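NAD-dependent aldehyde dehydrogenase (Sinorhizobium meliloti, PDB 3U4J) binds a calcium ion and probably oxidises aldehydes with NAD or NADP as the electron acceptor. Local coordinates at residues 6-17 against 330-341; 42-52 against 109-117. All blocks are in the same frame, centred on the assembly; numbering follows the deposited sequence.

Contact 1: residues 6-17 against 330-341. With CA (calcium ion), chain E.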
loop_
_atom_site.group_PDB
_atom_site.type_symbol
_atom_site.label_atom_id
_atom_site.label_comp_id
_atom_site.label_asym_id
_atom_site.label_seq_id
_atom_site.Cartn_x
_atom_site.Cartn_y
_atom_site.Cartn_z
ATOM N N ASN A 6 -33.077 -39.830 1.768
ATOM C CA ASN A 6 -31.793 -39.160 1.525
ATOM C C ASN A 6 -30.805 -39.325 2.694
ATOM O O ASN A 6 -29.671 -38.846 2.617
ATOM C CB ASN A 6 -31.984 -37.680 1.137
ATOM C CG ASN A 6 -32.785 -36.884 2.163
ATOM O OD1 ASN A 6 -33.719 -37.391 2.775
ATOM N ND2 ASN A 6 -32.433 -35.618 2.332
ATOM N N PHE A 7 -31.239 -40.024 3.748
ATOM C CA PHE A 7 -30.399 -40.318 4.896
ATOM C C PHE A 7 -29.482 -41.497 4.580
ATOM O O PHE A 7 -29.962 -42.536 4.136
ATOM C CB PHE A 7 -31.249 -40.653 6.125
ATOM C CG PHE A 7 -30.435 -40.950 7.354
ATOM C CD1 PHE A 7 -29.533 -40.004 7.852
ATOM C CD2 PHE A 7 -30.533 -42.192 7.998
ATOM C CE1 PHE A 7 -28.762 -40.270 8.987
ATOM C CE2 PHE A 7 -29.766 -42.464 9.147
ATOM C CZ PHE A 7 -28.873 -41.495 9.637
ATOM N N ILE A 8 -28.171 -41.337 4.799
ATOM C CA ILE A 8 -27.225 -42.436 4.612
ATOM C C ILE A 8 -26.872 -42.982 6.007
ATOM O O ILE A 8 -26.192 -42.315 6.815
ATOM C CB ILE A 8 -25.950 -41.990 3.832
ATOM C CG1 ILE A 8 -26.327 -41.511 2.420
ATOM C CG2 ILE A 8 -24.960 -43.127 3.722
ATOM C CD1 ILE A 8 -25.160 -40.967 1.623
ATOM N N ALA A 9 -27.368 -44.173 6.318
ATOM C CA ALA A 9 -27.191 -44.699 7.675
ATOM C C ALA A 9 -25.704 -45.009 7.878
ATOM O O ALA A 9 -25.070 -45.519 6.974
ATOM C CB ALA A 9 -28.047 -45.936 7.895
ATOM N N PRO A 10 -25.144 -44.660 9.053
ATOM C CA PRO A 10 -23.757 -44.997 9.339
ATOM C C PRO A 10 -23.528 -46.491 9.135
ATOM O O PRO A 10 -24.373 -47.312 9.502
ATOM C CB PRO A 10 -23.587 -44.655 10.823
ATOM C CG PRO A 10 -24.743 -43.852 11.209
ATOM C CD PRO A 10 -25.794 -43.923 10.156
ATOM N N ASP A 11 -22.406 -46.840 8.532
ATOM C CA ASP A 11 -22.033 -48.247 8.384
ATOM C C ASP A 11 -21.032 -48.581 9.492
ATOM O O ASP A 11 -19.868 -48.189 9.419
ATOM C CB ASP A 11 -21.411 -48.460 7.000
ATOM C CG ASP A 11 -21.008 -49.916 6.740
ATOM O OD1 ASP A 11 -21.065 -50.771 7.647
ATOM O OD2 ASP A 11 -20.624 -50.196 5.598
ATOM N N SER A 12 -21.486 -49.293 10.518
ATOM C CA SER A 12 -20.601 -49.657 11.629
ATOM C C SER A 12 -19.545 -50.731 11.278
ATOM O O SER A 12 -18.637 -51.007 12.076
ATOM C CB SER A 12 -21.432 -50.094 12.847
ATOM O OG SER A 12 -22.105 -51.304 12.555
ATOM N N ASN A 13 -19.643 -51.321 10.092
ATOM C CA ASN A 13 -18.597 -52.213 9.603
ATOM C C ASN A 13 -17.446 -51.527 8.861
ATOM O O ASN A 13 -16.515 -52.192 8.400
ATOM C CB ASN A 13 -19.183 -53.312 8.723
ATOM C CG ASN A 13 -20.008 -54.299 9.508
ATOM O OD1 ASN A 13 -19.643 -54.694 10.625
ATOM N ND2 ASN A 13 -21.143 -54.695 8.937
ATOM N N ASP A 14 -17.503 -50.208 8.734
ATOM C CA ASP A 14 -16.417 -49.503 8.071
ATOM C C ASP A 14 -15.125 -49.705 8.876
ATOM O O ASP A 14 -15.055 -49.327 10.040
ATOM C CB ASP A 14 -16.723 -48.021 7.946
ATOM C CG ASP A 14 -15.793 -47.313 6.985
ATOM O OD1 ASP A 14 -16.311 -46.603 6.102
ATOM O OD2 ASP A 14 -14.554 -47.450 7.110
ATOM N N PRO A 15 -14.092 -50.278 8.239
ATOM C CA PRO A 15 -12.821 -50.583 8.919
ATOM C C PRO A 15 -12.133 -49.351 9.537
ATOM O O PRO A 15 -11.360 -49.490 10.495
ATOM C CB PRO A 15 -11.943 -51.138 7.786
ATOM C CG PRO A 15 -12.962 -51.642 6.726
ATOM C CD PRO A 15 -14.054 -50.610 6.799
ATOM N N ARG A 16 -12.412 -48.159 9.010
ATOM C CA ARG A 16 -11.833 -46.927 9.570
ATOM C C ARG A 16 -12.333 -46.683 10.998
ATOM O O ARG A 16 -11.678 -45.987 11.775
ATOM C CB ARG A 16 -12.104 -45.714 8.659
ATOM C CG ARG A 16 -11.365 -45.827 7.300
ATOM C CD ARG A 16 -11.875 -44.861 6.276
ATOM N NE ARG A 16 -13.252 -45.139 5.873
ATOM C CZ ARG A 16 -13.904 -44.382 4.998
ATOM N NH1 ARG A 16 -13.286 -43.326 4.465
ATOM N NH2 ARG A 16 -15.140 -44.681 4.640
ATOM N N LEU A 17 -13.462 -47.289 11.359
ATOM C CA LEU A 17 -13.933 -47.183 12.744
ATOM C C LEU A 17 -13.122 -48.058 13.730
ATOM O O LEU A 17 -13.299 -47.964 14.944
ATOM C CB LEU A 17 -15.431 -47.469 12.832
ATOM C CG LEU A 17 -16.322 -46.525 12.023
ATOM C CD1 LEU A 17 -17.742 -47.041 12.011
ATOM C CD2 LEU A 17 -16.272 -45.118 12.616
ATOM N N LYS A 330 -33.611 -34.163 -1.653
ATOM C CA LYS A 330 -32.711 -35.097 -2.324
ATOM C C LYS A 330 -31.319 -35.130 -1.703
ATOM O O LYS A 330 -30.662 -36.165 -1.727
ATOM C CB LYS A 330 -32.548 -34.746 -3.807
ATOM C CG LYS A 330 -33.811 -34.870 -4.664
ATOM C CD LYS A 330 -33.533 -34.216 -6.029
ATOM C CE LYS A 330 -34.384 -34.782 -7.136
ATOM N NZ LYS A 330 -35.725 -34.155 -7.208
ATOM N N VAL A 331 -30.860 -33.997 -1.177
ATOM C CA VAL A 331 -29.481 -33.888 -0.676
ATOM C C VAL A 331 -29.095 -34.954 0.371
ATOM O O VAL A 331 -29.795 -35.164 1.381
ATOM C CB VAL A 331 -29.153 -32.437 -0.172
ATOM C CG1 VAL A 331 -29.961 -32.062 1.069
ATOM C CG2 VAL A 331 -27.645 -32.310 0.093
ATOM N N ALA A 332 -27.969 -35.620 0.128
ATOM C CA ALA A 332 -27.551 -36.751 0.968
ATOM C C ALA A 332 -26.950 -36.286 2.293
ATOM O O ALA A 332 -26.015 -35.460 2.325
ATOM C CB ALA A 332 -26.568 -37.690 0.196
ATOM N N PHE A 333 -27.514 -36.794 3.383
ATOM C CA PHE A 333 -27.019 -36.488 4.727
ATOM C C PHE A 333 -26.901 -37.769 5.529
ATOM O O PHE A 333 -27.593 -38.762 5.233
ATOM C CB PHE A 333 -27.860 -35.417 5.435
ATOM C CG PHE A 333 -29.171 -35.909 5.980
ATOM C CD1 PHE A 333 -29.374 -35.972 7.361
ATOM C CD2 PHE A 333 -30.207 -36.272 5.125
ATOM C CE1 PHE A 333 -30.589 -36.414 7.885
ATOM C CE2 PHE A 333 -31.421 -36.725 5.628
ATOM C CZ PHE A 333 -31.617 -36.790 7.014
ATOM N N GLY A 334 -26.004 -37.767 6.509
ATOM C CA GLY A 334 -25.762 -38.965 7.318
ATOM C C GLY A 334 -24.292 -39.337 7.431
ATOM O O GLY A 334 -23.438 -38.477 7.613
ATOM N N ASP A 335 -24.019 -40.626 7.276
ATOM C CA ASP A 335 -22.703 -41.199 7.503
ATOM C C ASP A 335 -21.550 -40.314 6.984
ATOM O O ASP A 335 -21.327 -40.249 5.773
ATOM C CB ASP A 335 -22.625 -42.572 6.832
ATOM C CG ASP A 335 -21.357 -43.353 7.226
ATOM O OD1 ASP A 335 -20.500 -42.812 7.979
ATOM O OD2 ASP A 335 -21.219 -44.510 6.772
ATOM N N PRO A 336 -20.813 -39.655 7.902
ATOM C CA PRO A 336 -19.698 -38.809 7.448
ATOM C C PRO A 336 -18.622 -39.549 6.658
ATOM O O PRO A 336 -17.889 -38.916 5.907
ATOM C CB PRO A 336 -19.141 -38.206 8.740
ATOM C CG PRO A 336 -20.294 -38.301 9.742
ATOM C CD PRO A 336 -21.010 -39.577 9.363
ATOM N N LEU A 337 -18.535 -40.874 6.795
ATOM C CA LEU A 337 -17.492 -41.649 6.119
ATOM C C LEU A 337 -17.878 -42.025 4.703
ATOM O O LEU A 337 -17.040 -42.531 3.950
ATOM C CB LEU A 337 -17.151 -42.925 6.905
ATOM C CG LEU A 337 -16.513 -42.683 8.276
ATOM C CD1 LEU A 337 -16.145 -44.021 8.924
ATOM C CD2 LEU A 337 -15.265 -41.794 8.110
ATOM N N ASN A 338 -19.145 -41.795 4.341
ATOM C CA ASN A 338 -19.588 -42.074 2.967
ATOM C C ASN A 338 -19.240 -40.918 2.033
ATOM O O ASN A 338 -19.526 -39.765 2.339
ATOM C CB ASN A 338 -21.092 -42.338 2.937
ATOM C CG ASN A 338 -21.522 -43.044 1.674
ATOM O OD1 ASN A 338 -21.292 -42.546 0.565
ATOM N ND2 ASN A 338 -22.164 -44.209 1.831
ATOM N N GLU A 339 -18.636 -41.233 0.895
ATOM C CA GLU A 339 -18.193 -40.218 -0.078
ATOM C C GLU A 339 -19.353 -39.428 -0.696
ATOM O O GLU A 339 -19.152 -38.317 -1.159
ATOM C CB GLU A 339 -17.370 -40.870 -1.204
ATOM C CG GLU A 339 -16.001 -41.429 -0.742
ATOM C CD GLU A 339 -14.988 -40.337 -0.413
ATOM O OE1 GLU A 339 -15.140 -39.172 -0.885
ATOM O OE2 GLU A 339 -14.021 -40.643 0.308
ATOM N N ARG A 340 -20.556 -40.008 -0.689
ATOM C CA ARG A 340 -21.756 -39.357 -1.241
ATOM C C ARG A 340 -22.378 -38.342 -0.285
ATOM O O ARG A 340 -23.143 -37.474 -0.705
ATOM C CB ARG A 340 -22.821 -40.411 -1.633
ATOM C CG ARG A 340 -22.364 -41.387 -2.718
ATOM C CD ARG A 340 -23.434 -42.470 -3.125
ATOM N NE ARG A 340 -24.598 -42.611 -2.230
ATOM C CZ ARG A 340 -24.841 -43.646 -1.420
ATOM N NH1 ARG A 340 -24.006 -44.687 -1.329
ATOM N NH2 ARG A 340 -25.935 -43.643 -0.682
ATOM N N THR A 341 -22.049 -38.435 1.001
ATOM C CA THR A 341 -22.672 -37.572 2.011
ATOM C C THR A 341 -22.313 -36.098 1.801
ATOM O O THR A 341 -21.133 -35.765 1.603
ATOM C CB THR A 341 -22.263 -38.028 3.434
ATOM O OG1 THR A 341 -22.674 -39.390 3.618
ATOM C CG2 THR A 341 -22.932 -37.151 4.506
HETATM CA CA CA E . -13.823 -48.273 17.267
HETATM O O HOH W 1 -19.509 -45.632 8.741
HETATM O O HOH W 2 -14.189 -50.556 16.379
HETATM O O HOH W 3 -12.720 -46.108 16.933
HETATM O O HOH W 4 -11.688 -49.403 17.639
#

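Contact 2: residues 42-52 against 109-117. With CA (calcium ion), chain E.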
loop_
_atom_site.group_PDB
_atom_site.type_symbol
_atom_site.label_atom_id
_atom_site.label_comp_id
_atom_site.label_asym_id
_atom_site.label_seq_id
_atom_site.Cartn_x
_atom_site.Cartn_y
_atom_site.Cartn_z
ATOM N N ARG A 42 -13.001 -38.483 22.727
ATOM C CA ARG A 42 -13.979 -38.021 21.747
ATOM C C ARG A 42 -14.681 -39.227 21.116
ATOM O O ARG A 42 -14.040 -40.072 20.498
ATOM C CB ARG A 42 -13.304 -37.188 20.620
ATOM C CG ARG A 42 -14.250 -36.798 19.501
ATOM C CD ARG A 42 -15.468 -36.060 20.041
ATOM N NE ARG A 42 -16.184 -35.338 18.983
ATOM C CZ ARG A 42 -17.423 -34.858 19.097
ATOM N NH1 ARG A 42 -18.112 -35.046 20.223
ATOM N NH2 ARG A 42 -17.985 -34.213 18.069
ATOM N N VAL A 43 -15.996 -39.280 21.252
ATOM C CA VAL A 43 -16.811 -40.283 20.596
ATOM C C VAL A 43 -17.240 -39.678 19.275
ATOM O O VAL A 43 -17.619 -38.503 19.226
ATOM C CB VAL A 43 -18.060 -40.667 21.469
ATOM C CG1 VAL A 43 -19.087 -41.487 20.679
ATOM C CG2 VAL A 43 -17.622 -41.482 22.726
ATOM N N SER A 44 -17.175 -40.459 18.197
ATOM C CA SER A 44 -17.582 -39.960 16.886
ATOM C C SER A 44 -19.043 -39.558 16.933
ATOM O O SER A 44 -19.887 -40.344 17.388
ATOM C CB SER A 44 -17.389 -41.002 15.811
ATOM O OG SER A 44 -18.181 -40.684 14.654
ATOM N N PRO A 45 -19.359 -38.332 16.483
ATOM C CA PRO A 45 -20.776 -37.953 16.580
ATOM C C PRO A 45 -21.600 -38.633 15.493
ATOM O O PRO A 45 -22.815 -38.740 15.625
ATOM C CB PRO A 45 -20.744 -36.430 16.385
ATOM C CG PRO A 45 -19.520 -36.175 15.577
ATOM C CD PRO A 45 -18.520 -37.235 15.967
ATOM N N GLY A 46 -20.942 -39.101 14.434
ATOM C CA GLY A 46 -21.631 -39.779 13.347
ATOM C C GLY A 46 -21.935 -41.249 13.629
ATOM O O GLY A 46 -22.790 -41.841 12.963
ATOM N N HIS A 47 -21.260 -41.815 14.639
ATOM C CA HIS A 47 -21.216 -43.262 14.858
ATOM C C HIS A 47 -21.277 -43.592 16.358
ATOM O O HIS A 47 -20.239 -43.636 17.041
ATOM C CB HIS A 47 -19.928 -43.836 14.288
ATOM C CG HIS A 47 -19.567 -43.312 12.929
ATOM N ND1 HIS A 47 -19.935 -43.950 11.764
ATOM C CD2 HIS A 47 -18.838 -42.237 12.555
ATOM C CE1 HIS A 47 -19.459 -43.278 10.731
ATOM N NE2 HIS A 47 -18.786 -42.236 11.184
ATOM N N ALA A 48 -22.476 -43.801 16.884
ATOM C CA ALA A 48 -22.621 -43.994 18.344
ATOM C C ALA A 48 -21.589 -44.946 18.966
ATOM O O ALA A 48 -21.335 -46.004 18.435
ATOM C CB ALA A 48 -24.077 -44.453 18.717
ATOM N N GLY A 49 -20.983 -44.535 20.083
ATOM C CA GLY A 49 -20.109 -45.423 20.860
ATOM C C GLY A 49 -18.703 -45.662 20.318
ATOM O O GLY A 49 -17.906 -46.356 20.962
ATOM N N GLU A 50 -18.380 -45.113 19.144
ATOM C CA GLU A 50 -17.020 -45.270 18.609
ATOM C C GLU A 50 -16.098 -44.193 19.177
ATOM O O GLU A 50 -16.320 -43.005 18.966
ATOM C CB GLU A 50 -17.007 -45.215 17.071
ATOM C CG GLU A 50 -17.854 -46.304 16.371
ATOM C CD GLU A 50 -17.216 -47.702 16.357
ATOM O OE1 GLU A 50 -17.920 -48.652 15.933
ATOM O OE2 GLU A 50 -16.030 -47.869 16.731
ATOM N N VAL A 51 -15.059 -44.613 19.888
ATOM C CA VAL A 51 -14.123 -43.667 20.493
ATOM C C VAL A 51 -13.011 -43.420 19.463
ATOM O O VAL A 51 -12.261 -44.342 19.119
ATOM C CB VAL A 51 -13.543 -44.207 21.827
ATOM C CG1 VAL A 51 -12.562 -43.222 22.418
ATOM C CG2 VAL A 51 -14.699 -44.529 22.846
ATOM N N VAL A 52 -12.927 -42.183 18.974
ATOM C CA VAL A 52 -12.055 -41.874 17.824
ATOM C C VAL A 52 -10.849 -41.028 18.157
ATOM O O VAL A 52 -9.950 -40.885 17.321
ATOM C CB VAL A 52 -12.854 -41.204 16.649
ATOM C CG1 VAL A 52 -13.839 -42.187 16.075
ATOM C CG2 VAL A 52 -13.566 -39.921 17.123
ATOM N N GLU A 109 -10.570 -35.321 10.811
ATOM C CA GLU A 109 -11.557 -34.246 10.899
ATOM C C GLU A 109 -12.942 -34.838 10.796
ATOM O O GLU A 109 -13.839 -34.439 11.523
ATOM C CB GLU A 109 -11.432 -33.223 9.748
ATOM C CG GLU A 109 -10.404 -32.125 9.885
ATOM C CD GLU A 109 -10.665 -31.088 10.979
ATOM O OE1 GLU A 109 -11.065 -29.929 10.666
ATOM O OE2 GLU A 109 -10.407 -31.433 12.140
ATOM N N SER A 110 -13.115 -35.769 9.865
ATOM C CA SER A 110 -14.420 -36.397 9.627
ATOM C C SER A 110 -14.915 -37.132 10.877
ATOM O O SER A 110 -16.068 -36.957 11.330
ATOM C CB SER A 110 -14.323 -37.372 8.446
ATOM O OG SER A 110 -15.578 -37.951 8.175
ATOM N N LEU A 111 -14.036 -37.962 11.425
ATOM C CA LEU A 111 -14.378 -38.754 12.600
ATOM C C LEU A 111 -14.678 -37.898 13.838
ATOM O O LEU A 111 -15.611 -38.187 14.578
ATOM C CB LEU A 111 -13.244 -39.737 12.897
ATOM C CG LEU A 111 -13.105 -40.935 11.944
ATOM C CD1 LEU A 111 -11.803 -41.737 12.269
ATOM C CD2 LEU A 111 -14.336 -41.801 12.033
ATOM N N GLU A 112 -13.864 -36.865 14.081
ATOM C CA GLU A 112 -13.997 -36.078 15.297
ATOM C C GLU A 112 -15.096 -35.036 15.177
ATOM O O GLU A 112 -15.787 -34.759 16.152
ATOM C CB GLU A 112 -12.675 -35.392 15.684
ATOM C CG GLU A 112 -11.545 -36.371 15.947
ATOM C CD GLU A 112 -10.259 -35.717 16.419
ATOM O OE1 GLU A 112 -10.197 -34.473 16.568
ATOM O OE2 GLU A 112 -9.289 -36.469 16.653
ATOM N N VAL A 113 -15.239 -34.446 13.996
ATOM C CA VAL A 113 -16.201 -33.372 13.822
ATOM C C VAL A 113 -17.572 -33.908 13.348
ATOM O O VAL A 113 -18.568 -33.278 13.611
ATOM C CB VAL A 113 -15.688 -32.264 12.825
ATOM C CG1 VAL A 113 -16.751 -31.184 12.578
ATOM C CG2 VAL A 113 -14.382 -31.643 13.307
ATOM N N GLY A 114 -17.615 -35.048 12.662
ATOM C CA GLY A 114 -18.847 -35.488 11.981
ATOM C C GLY A 114 -19.018 -34.842 10.613
ATOM O O GLY A 114 -20.103 -34.819 10.058
ATOM N N LYS A 115 -17.920 -34.321 10.080
ATOM C CA LYS A 115 -17.877 -33.630 8.805
ATOM C C LYS A 115 -17.829 -34.674 7.702
ATOM O O LYS A 115 -17.056 -35.635 7.795
ATOM C CB LYS A 115 -16.575 -32.816 8.780
ATOM C CG LYS A 115 -16.456 -31.682 7.810
ATOM C CD LYS A 115 -15.058 -31.037 7.974
ATOM C CE LYS A 115 -14.982 -30.126 9.202
ATOM N NZ LYS A 115 -15.749 -28.862 9.006
ATOM N N PRO A 116 -18.658 -34.511 6.656
ATOM C CA PRO A 116 -18.585 -35.423 5.512
ATOM C C PRO A 116 -17.149 -35.513 4.972
ATOM O O PRO A 116 -16.489 -34.487 4.820
ATOM C CB PRO A 116 -19.489 -34.750 4.483
ATOM C CG PRO A 116 -20.468 -33.981 5.296
ATOM C CD PRO A 116 -19.670 -33.464 6.467
ATOM N N ILE A 117 -16.695 -36.732 4.678
ATOM C CA ILE A 117 -15.296 -36.977 4.289
ATOM C C ILE A 117 -14.853 -36.230 3.009
ATOM O O ILE A 117 -13.718 -35.742 2.912
ATOM C CB ILE A 117 -14.948 -38.481 4.214
ATOM C CG1 ILE A 117 -13.430 -38.644 3.996
ATOM C CG2 ILE A 117 -15.771 -39.207 3.125
ATOM C CD1 ILE A 117 -12.621 -38.536 5.270
HETATM CA CA CA E . -13.823 -48.273 17.267
HETATM O O HOH W 3 -12.720 -46.108 16.933
HETATM O O HOH W 5 -8.881 -38.777 15.910
HETATM O O HOH W 2 -14.189 -50.556 16.379
HETATM O O HOH W 4 -11.688 -49.403 17.639
#

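Contact 1: residues 6-17 against 330-341
Phe7 and Ile8 run parallel to Phe333 and Gly334 as a two-stranded pair. Its backbone bonds are Phe333 N to Asn6 O, Ile8 N to Phe333 O (2.7 Å) and Asp335 N to Ile8 O. Asn6 adds a side-chain bond at the start: its ND2 gives a hydrogen to Val331 O (2.8 Å), while the amide meets the edge of the Phe333 ring.

Among the apolar contacts, Phe7 CD1 lies over one face of the Phe333 ring, 3.7 Å from Phe333 CE1, with the two ring planes 53° apart. Gly334 has no room for a CB, which would run into Ile8 O. Ile8 stretches CD1 to Ala332 CB (3.8 Å) and Thr341 OG1, and its CG2, swung opposite the backbone N, meets Asn338 ND2. Further along, Leu17 CD2 touches Leu337 CD1.

Carboxylates organise the turns. Asp335 OD2 takes the N-H of Asp11 (3.2 Å) from above the carboxylate plane and a hydrogen from a water that also bonds Asp11 O; OD1 of the same group closes an Asx turn onto Leu337 N. Arg16 grips Asp14 side-on, NE to OD2 and NH2 to OD1 (2.7 Å), in a salt bridge lying in the guanidinium plane. The bend at chi3 (-66°) folds the arginine back to its near neighbour, and NH2 also donates a bent hydrogen bond to Leu337 O (3.0 Å), which lies tilted from that plane, with Leu337 packed over one guanidinium face.

At the far end Leu17 O binds the calcium ion (2.4 Å), which Glu50 and three waters also ligate. The arrangement is a short parallel strand pair continued by Asx and type I turns, which lays the N-terminal arm along the chain after helix 317-330 and leads it to the metal site.

Contact 2: residues 42-52 against 109-117
A beta hairpin, strands 39-43 and 51-56, packs here against the C-terminal end of helix 102-113, and Arg42 binds a carbonyl at that end. NE and NH2 of Arg42 both donate to Glu112 O (2.9 and 3.0 Å), which lies at the guanidinium edge, 7° out of its plane; the NE bond falls on a lone pair. CG stands opposite the backbone N (chi1 174°) and the chain bends at chi2, bringing the guanidinium alongside the last helical turn; NH2 also bonds Ile347 O. An alanine here would probably leave Glu112 O without both donors and open a gap beside the helix end.

Pro45 sets CD against Leu111 O (3.4 Å) and CG against Val113 O. Gly114, the first residue past the helix, has positive phi, and a CB there would clash with Pro45 CG. Across the hairpin, Val52 CB packs on Leu111 CB (4.0 Å), its CG2 near Leu111 O. A water bridges Val52 O and Glu112 OE2, while OE1 of that glutamate accepts from Gly202 N. The type II turn from His47 to Glu50 ends on the calcium ligand: Glu50 OE2 binds the ion at 2.3 Å, and a metal-bound water donates to Val51 O.

How the contacts relate
Contact 2 is the more deeply set: all its touching residues are buried and no other subunit reaches it, whereas contact 1 is only partly buried and brushes Trp504 and Phe505 of a second subunit. Contact 1 nevertheless buries over twice the area, through strand pairing and carboxylate-held turns; contact 2 relies on an arginine at a helix end and the packing of Pro45 and Val52 on the helix. Helix 102-113 is common ground, its Leu111 meeting Val52 in one contact and lying against Leu17 of the other. Pro336 O probably accepts from Ile117 N (2.8 Å). The calcium ion joins residues 6-17 to 42-52, taking one protein ligand from each.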